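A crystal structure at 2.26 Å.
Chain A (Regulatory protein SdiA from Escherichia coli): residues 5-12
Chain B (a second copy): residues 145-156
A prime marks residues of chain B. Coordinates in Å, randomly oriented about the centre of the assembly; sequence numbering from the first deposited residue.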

ATOM      1  N   ASP A   5      -9.563  27.427  -6.645  1.00 52.57           N
ATOM      2  CA  ASP A   5     -10.346  26.248  -7.128  1.00 52.18           C
ATOM      3  C   ASP A   5      -9.475  24.983  -7.092  1.00 51.53           C
ATOM      4  O   ASP A   5      -8.446  24.903  -7.781  1.00 51.50           O
ATOM      5  N   PHE A   6      -9.887  24.007  -6.275  1.00 50.57           N
ATOM      6  CA  PHE A   6      -9.093  22.796  -6.057  1.00 49.67           C
ATOM      7  C   PHE A   6      -8.990  21.918  -7.306  1.00 49.14           C
ATOM      8  O   PHE A   6      -7.910  21.417  -7.618  1.00 49.07           O
ATOM      9  N   PHE A   7     -10.112  21.734  -8.003  1.00 48.77           N
ATOM     10  CA  PHE A   7     -10.153  20.962  -9.251  1.00 48.29           C
ATOM     11  C   PHE A   7      -9.125  21.433 -10.282  1.00 47.34           C
ATOM     12  O   PHE A   7      -8.530  20.612 -10.980  1.00 47.17           O
ATOM     13  N   SER A   8      -8.914  22.747 -10.385  1.00 46.54           N
ATOM     14  CA  SER A   8      -7.925  23.282 -11.331  1.00 45.98           C
ATOM     15  C   SER A   8      -6.507  23.155 -10.794  1.00 45.07           C
ATOM     16  O   SER A   8      -5.593  22.757 -11.529  1.00 44.98           O
ATOM     17  N   TRP A   9      -6.327  23.481  -9.514  1.00 44.55           N
ATOM     18  CA  TRP A   9      -5.054  23.247  -8.832  1.00 43.82           C
ATOM     19  C   TRP A   9      -4.581  21.821  -9.085  1.00 43.49           C
ATOM     20  O   TRP A   9      -3.460  21.609  -9.558  1.00 43.60           O
ATOM     21  N   ARG A  10      -5.453  20.854  -8.801  1.00 43.33           N
ATOM     22  CA  ARG A  10      -5.142  19.428  -8.969  1.00 43.97           C
ATOM     23  C   ARG A  10      -4.762  19.070 -10.406  1.00 43.68           C
ATOM     24  O   ARG A  10      -3.831  18.299 -10.627  1.00 43.36           O
ATOM     25  N   ARG A  11      -5.494  19.635 -11.367  1.00 43.82           N
ATOM     26  CA  ARG A  11      -5.272  19.399 -12.798  1.00 44.82           C
ATOM     27  C   ARG A  11      -3.856  19.846 -13.232  1.00 43.90           C
ATOM     28  O   ARG A  11      -3.126  19.096 -13.895  1.00 43.83           O
ATOM     29  N   THR A  12      -3.471  21.055 -12.821  1.00 43.27           N
ATOM     30  CA  THR A  12      -2.120  21.591 -13.058  1.00 42.63           C
ATOM     31  C   THR A  12      -0.999  20.755 -12.417  1.00 41.97           C
ATOM     32  O   THR A  12       0.050  20.531 -13.032  1.00 41.51           O
TER
ATOM     33  N   ILE B 145     -21.071  14.328 -15.996  1.00 61.73           N
ATOM     34  CA  ILE B 145     -20.331  14.337 -14.724  1.00 60.39           C
ATOM     35  C   ILE B 145     -18.857  14.699 -14.913  1.00 59.15           C
ATOM     36  O   ILE B 145     -18.168  14.140 -15.770  1.00 59.16           O
ATOM     37  N   LEU B 146     -18.398  15.651 -14.107  1.00 57.64           N
ATOM     38  CA  LEU B 146     -17.016  16.100 -14.122  1.00 56.29           C
ATOM     39  C   LEU B 146     -16.094  14.916 -13.787  1.00 54.71           C
ATOM     40  O   LEU B 146     -16.264  14.274 -12.755  1.00 54.44           O
ATOM     41  N   SER B 147     -15.147  14.623 -14.677  1.00 52.95           N
ATOM     42  CA  SER B 147     -14.216  13.501 -14.522  1.00 51.37           C
ATOM     43  C   SER B 147     -13.470  13.562 -13.182  1.00 50.32           C
ATOM     44  O   SER B 147     -13.294  12.544 -12.504  1.00 49.97           O
ATOM     45  N   ASP B 148     -13.068  14.777 -12.811  1.00 49.05           N
ATOM     46  CA  ASP B 148     -12.329  15.076 -11.584  1.00 47.66           C
ATOM     47  C   ASP B 148     -13.202  14.804 -10.349  1.00 45.95           C
ATOM     48  O   ASP B 148     -12.753  14.222  -9.358  1.00 45.45           O
ATOM     49  N   GLU B 149     -14.456  15.228 -10.420  1.00 44.04           N
ATOM     50  CA  GLU B 149     -15.406  14.995  -9.351  1.00 42.78           C
ATOM     51  C   GLU B 149     -15.614  13.498  -9.105  1.00 41.41           C
ATOM     52  O   GLU B 149     -15.462  13.030  -7.971  1.00 41.47           O
ATOM     53  N   LEU B 150     -15.959  12.754 -10.160  1.00 39.49           N
ATOM     54  CA  LEU B 150     -16.150  11.291 -10.084  1.00 38.41           C
ATOM     55  C   LEU B 150     -14.917  10.554  -9.534  1.00 37.25           C
ATOM     56  O   LEU B 150     -15.044   9.641  -8.735  1.00 37.16           O
ATOM     57  N   GLN B 151     -13.733  10.971  -9.964  1.00 36.89           N
ATOM     58  CA  GLN B 151     -12.484  10.380  -9.504  1.00 36.71           C
ATOM     59  C   GLN B 151     -12.256  10.562  -8.010  1.00 35.98           C
ATOM     60  O   GLN B 151     -11.942   9.596  -7.309  1.00 35.15           O
ATOM     61  N   LEU B 152     -12.443  11.796  -7.543  1.00 35.21           N
ATOM     62  CA  LEU B 152     -12.203  12.157  -6.156  1.00 35.22           C
ATOM     63  C   LEU B 152     -13.243  11.535  -5.217  1.00 35.06           C
ATOM     64  O   LEU B 152     -12.905  11.124  -4.088  1.00 34.46           O
ATOM     65  N   LYS B 153     -14.487  11.433  -5.701  1.00 34.37           N
ATOM     66  CA  LYS B 153     -15.567  10.817  -4.938  1.00 34.15           C
ATOM     67  C   LYS B 153     -15.369   9.332  -4.767  1.00 33.99           C
ATOM     68  O   LYS B 153     -15.564   8.802  -3.683  1.00 34.46           O
ATOM     69  N   MET B 154     -14.960   8.654  -5.829  1.00 33.70           N
ATOM     70  CA  MET B 154     -14.725   7.226  -5.742  1.00 34.27           C
ATOM     71  C   MET B 154     -13.427   6.925  -4.992  1.00 33.27           C
ATOM     72  O   MET B 154     -13.265   5.836  -4.438  1.00 32.97           O
ATOM     73  N   GLN B 155     -12.504   7.889  -4.982  1.00 32.94           N
ATOM     74  CA  GLN B 155     -11.285   7.755  -4.199  1.00 32.67           C
ATOM     75  C   GLN B 155     -11.623   7.574  -2.747  1.00 31.52           C
ATOM     76  O   GLN B 155     -11.098   6.669  -2.120  1.00 30.63           O
ATOM     77  N   LEU B 156     -12.510   8.432  -2.242  1.00 31.18           N
ATOM     78  CA  LEU B 156     -12.987   8.375  -0.843  1.00 31.18           C
ATOM     79  C   LEU B 156     -13.836   7.143  -0.539  1.00 30.84           C
ATOM     80  O   LEU B 156     -13.629   6.493   0.490  1.00 31.24           O
TER

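This is a compact, nearly perpendicular helix-on-helix contact between two copies of SdiA, apolar around Phe7 and Leu152′ and closed on one flank by a single intermolecular salt bridge. The axes of helix 6-12 and helix 147-156 cross at 89° and approach to 10.8 Å, and the two stretches together bury 457 Å². The closest CA pair between the stretches is Phe7 and Asp148′, with Phe7 CA 6.7 Å from Asp148′ CA, while side-chain contacts on chain B extend from Leu146′ to Gln155′.

Phe7 gives up the largest area, 102 Å². Its CA-to-CB bond points toward chain B, and chi1 in m (-77°) lays the ring across the start of the opposing helix. Phe7 CE1 meets Leu152′ CD1 at 3.6 Å, and CE2 meets Leu146′ CD1, at the ring edge, at 3.7 Å. Asp148′ CB covers one ring face, 4.2 Å from Phe7 CD2, while Phe7 CZ comes within 3.8 Å of Glu149′ CA. Leu152′, an m,t rotamer directed toward chain A, also touches the edge of Phe6, whose t rotamer brings CE2 to 3.9 Å from Leu152′ CD1 although its CB points sideways.

Arg10 is the knob of the interface: extended through chi1 and chi2 (both t), it sits among Asp148′, Gln151′, Leu152′ and Gln155′. Leu152′ CG lies over one guanidinium face, and Arg10 CD is 4.1 Å from Leu152′ CD2. Arg10 NH2 is 3.7 Å from Gln151′ NE2, a contact between two nitrogen donors and hence packing rather than hydrogen bonding.

The polar tie comes from Arg11. Its CA-to-CB bond points sideways, but the end of the side chain, with chi1 (-141°) and chi2 (149°) both between wells, comes nearer to chain B, so that Arg11 NH1 donates to OD2 of Asp148′, an m rotamer pointing toward chain A, at 2.9 Å with an N-H...acceptor angle of 157°; the carboxylate oxygen lies near the guanidinium plane, at its edge.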

ATOM      1  CB  ASP A   5     -10.880  26.532  -8.537  1.00 52.95           C
ATOM      2  CG  ASP A   5     -11.708  25.394  -9.103  1.00 53.22           C
ATOM      3  OD1 ASP A   5     -11.312  24.862 -10.162  1.00 55.25           O
ATOM      4  OD2 ASP A   5     -12.744  25.040  -8.504  1.00 54.69           O
ATOM      5  CB  PHE A   6      -9.584  21.965  -4.851  1.00 49.35           C
ATOM      6  CG  PHE A   6      -8.782  20.692  -4.644  1.00 49.39           C
ATOM      7  CD1 PHE A   6      -7.509  20.737  -4.051  1.00 48.55           C
ATOM      8  CD2 PHE A   6      -9.267  19.458  -5.102  1.00 48.04           C
ATOM      9  CE1 PHE A   6      -6.748  19.567  -3.892  1.00 47.60           C
ATOM     10  CE2 PHE A   6      -8.521  18.291  -4.944  1.00 47.23           C
ATOM     11  CZ  PHE A   6      -7.255  18.346  -4.333  1.00 48.30           C
ATOM     12  CB  PHE A   7     -11.564  21.002  -9.862  1.00 49.09           C
ATOM     13  CG  PHE A   7     -12.568  20.091  -9.187  1.00 49.66           C
ATOM     14  CD1 PHE A   7     -12.320  19.536  -7.933  1.00 51.53           C
ATOM     15  CD2 PHE A   7     -13.783  19.818  -9.803  1.00 51.71           C
ATOM     16  CE1 PHE A   7     -13.258  18.699  -7.310  1.00 52.05           C
ATOM     17  CE2 PHE A   7     -14.736  18.986  -9.189  1.00 52.47           C
ATOM     18  CZ  PHE A   7     -14.470  18.427  -7.935  1.00 51.67           C
ATOM     19  CB  SER A   8      -8.238  24.729 -11.746  1.00 46.37           C
ATOM     20  OG  SER A   8      -8.159  25.632 -10.652  1.00 47.91           O
ATOM     21  CB  TRP A   9      -5.163  23.531  -7.319  1.00 43.69           C
ATOM     22  CG  TRP A   9      -3.816  23.386  -6.614  1.00 43.63           C
ATOM     23  CD1 TRP A   9      -2.851  24.349  -6.483  1.00 42.92           C
ATOM     24  CD2 TRP A   9      -3.291  22.204  -5.987  1.00 42.17           C
ATOM     25  NE1 TRP A   9      -1.769  23.844  -5.808  1.00 43.23           N
ATOM     26  CE2 TRP A   9      -2.010  22.532  -5.489  1.00 43.24           C
ATOM     27  CE3 TRP A   9      -3.785  20.911  -5.787  1.00 40.57           C
ATOM     28  CZ2 TRP A   9      -1.203  21.597  -4.806  1.00 42.52           C
ATOM     29  CZ3 TRP A   9      -2.980  19.978  -5.103  1.00 42.98           C
ATOM     30  CH2 TRP A   9      -1.702  20.328  -4.631  1.00 42.39           C
ATOM     31  CB  ARG A  10      -6.312  18.556  -8.476  1.00 43.78           C
ATOM     32  CG  ARG A  10      -6.060  17.039  -8.527  1.00 45.54           C
ATOM     33  CD  ARG A  10      -7.262  16.224  -8.034  1.00 45.55           C
ATOM     34  NE  ARG A  10      -7.927  15.525  -9.139  1.00 51.94           N
ATOM     35  CZ  ARG A  10      -7.676  14.267  -9.496  1.00 52.61           C
ATOM     36  NH1 ARG A  10      -6.780  13.540  -8.839  1.00 53.95           N
ATOM     37  NH2 ARG A  10      -8.326  13.730 -10.515  1.00 53.46           N
ATOM     38  CB  ARG A  11      -6.379  20.106 -13.614  1.00 44.79           C
ATOM     39  CG  ARG A  11      -6.909  19.338 -14.821  1.00 46.13           C
ATOM     40  CD  ARG A  11      -8.418  19.645 -15.135  1.00 47.12           C
ATOM     41  NE  ARG A  11      -8.801  21.056 -14.963  1.00 50.15           N
ATOM     42  CZ  ARG A  11      -9.786  21.494 -14.173  1.00 51.59           C
ATOM     43  NH1 ARG A  11     -10.535  20.638 -13.478  1.00 52.77           N
ATOM     44  NH2 ARG A  11     -10.032  22.802 -14.079  1.00 51.70           N
ATOM     45  CB  THR A  12      -1.997  23.037 -12.520  1.00 42.76           C
ATOM     46  OG1 THR A  12      -3.186  23.772 -12.830  1.00 42.02           O
ATOM     47  CG2 THR A  12      -0.771  23.735 -13.106  1.00 43.26           C
TER
ATOM     48  CB  ILE B 145     -20.509  13.021 -13.883  1.00 60.27           C
ATOM     49  CG1 ILE B 145     -20.129  13.272 -12.416  1.00 60.51           C
ATOM     50  CG2 ILE B 145     -19.716  11.857 -14.487  1.00 60.33           C
ATOM     51  CD1 ILE B 145     -20.838  12.391 -11.417  1.00 60.81           C
ATOM     52  CB  LEU B 146     -16.849  17.224 -13.099  1.00 56.63           C
ATOM     53  CG  LEU B 146     -16.122  18.524 -13.445  1.00 57.70           C
ATOM     54  CD1 LEU B 146     -16.490  19.579 -12.404  1.00 58.78           C
ATOM     55  CD2 LEU B 146     -14.620  18.344 -13.511  1.00 58.54           C
ATOM     56  CB  SER B 147     -13.220  13.501 -15.683  1.00 51.44           C
ATOM     57  OG  SER B 147     -12.361  12.374 -15.630  1.00 51.87           O
ATOM     58  CB  ASP B 148     -11.869  16.555 -11.592  1.00 48.42           C
ATOM     59  CG  ASP B 148     -11.330  17.031 -12.965  1.00 50.46           C
ATOM     60  OD1 ASP B 148     -11.903  16.666 -14.033  1.00 52.52           O
ATOM     61  OD2 ASP B 148     -10.337  17.810 -12.973  1.00 51.40           O
ATOM     62  CB  GLU B 149     -16.729  15.686  -9.665  1.00 42.91           C
ATOM     63  CG  GLU B 149     -17.669  15.795  -8.477  1.00 46.15           C
ATOM     64  CD  GLU B 149     -19.090  16.169  -8.878  1.00 50.42           C
ATOM     65  OE1 GLU B 149     -20.036  15.490  -8.415  1.00 52.89           O
ATOM     66  OE2 GLU B 149     -19.272  17.136  -9.660  1.00 52.73           O
ATOM     67  CB  LEU B 150     -16.564  10.705 -11.453  1.00 38.27           C
ATOM     68  CG  LEU B 150     -16.717   9.178 -11.584  1.00 38.46           C
ATOM     69  CD1 LEU B 150     -17.899   8.703 -10.773  1.00 36.72           C
ATOM     70  CD2 LEU B 150     -16.862   8.729 -13.041  1.00 37.55           C
ATOM     71  CB  GLN B 151     -11.315  10.963 -10.273  1.00 36.96           C
ATOM     72  CG  GLN B 151     -11.209  10.392 -11.655  1.00 39.11           C
ATOM     73  CD  GLN B 151      -9.921  10.758 -12.320  1.00 42.64           C
ATOM     74  OE1 GLN B 151      -9.922  11.460 -13.338  1.00 45.36           O
ATOM     75  NE2 GLN B 151      -8.799  10.294 -11.750  1.00 41.18           N
ATOM     76  CB  LEU B 152     -12.157  13.682  -5.993  1.00 35.71           C
ATOM     77  CG  LEU B 152     -10.879  14.414  -6.438  1.00 36.57           C
ATOM     78  CD1 LEU B 152     -11.154  15.909  -6.527  1.00 36.25           C
ATOM     79  CD2 LEU B 152      -9.728  14.160  -5.491  1.00 36.55           C
ATOM     80  CB  LYS B 153     -16.930  11.109  -5.562  1.00 34.42           C
ATOM     81  CG  LYS B 153     -17.413  12.514  -5.262  1.00 34.64           C
ATOM     82  CD  LYS B 153     -18.813  12.741  -5.768  1.00 35.35           C
ATOM     83  CE  LYS B 153     -19.278  14.158  -5.437  1.00 35.48           C
ATOM     84  NZ  LYS B 153     -20.740  14.271  -5.698  1.00 37.67           N
ATOM     85  CB  MET B 154     -14.716   6.595  -7.129  1.00 33.82           C
ATOM     86  CG  MET B 154     -16.110   6.501  -7.809  1.00 34.67           C
ATOM     87  SD  MET B 154     -15.855   5.601  -9.350  1.00 38.59           S
ATOM     88  CE  MET B 154     -15.847   3.920  -8.675  1.00 33.47           C
ATOM     89  CB  GLN B 155     -10.364   8.958  -4.345  1.00 33.29           C
ATOM     90  CG  GLN B 155      -9.256   8.781  -5.316  1.00 35.57           C
ATOM     91  CD  GLN B 155      -8.389  10.016  -5.397  1.00 40.84           C
ATOM     92  OE1 GLN B 155      -7.838  10.460  -4.388  1.00 41.06           O
ATOM     93  NE2 GLN B 155      -8.270  10.589  -6.599  1.00 41.73           N
ATOM     94  CB  LEU B 156     -13.736   9.674  -0.462  1.00 30.88           C
ATOM     95  CG  LEU B 156     -14.272   9.938   0.957  1.00 32.15           C
ATOM     96  CD1 LEU B 156     -14.611  11.427   1.123  1.00 31.68           C
ATOM     97  CD2 LEU B 156     -15.516   9.067   1.328  1.00 33.12           C
TER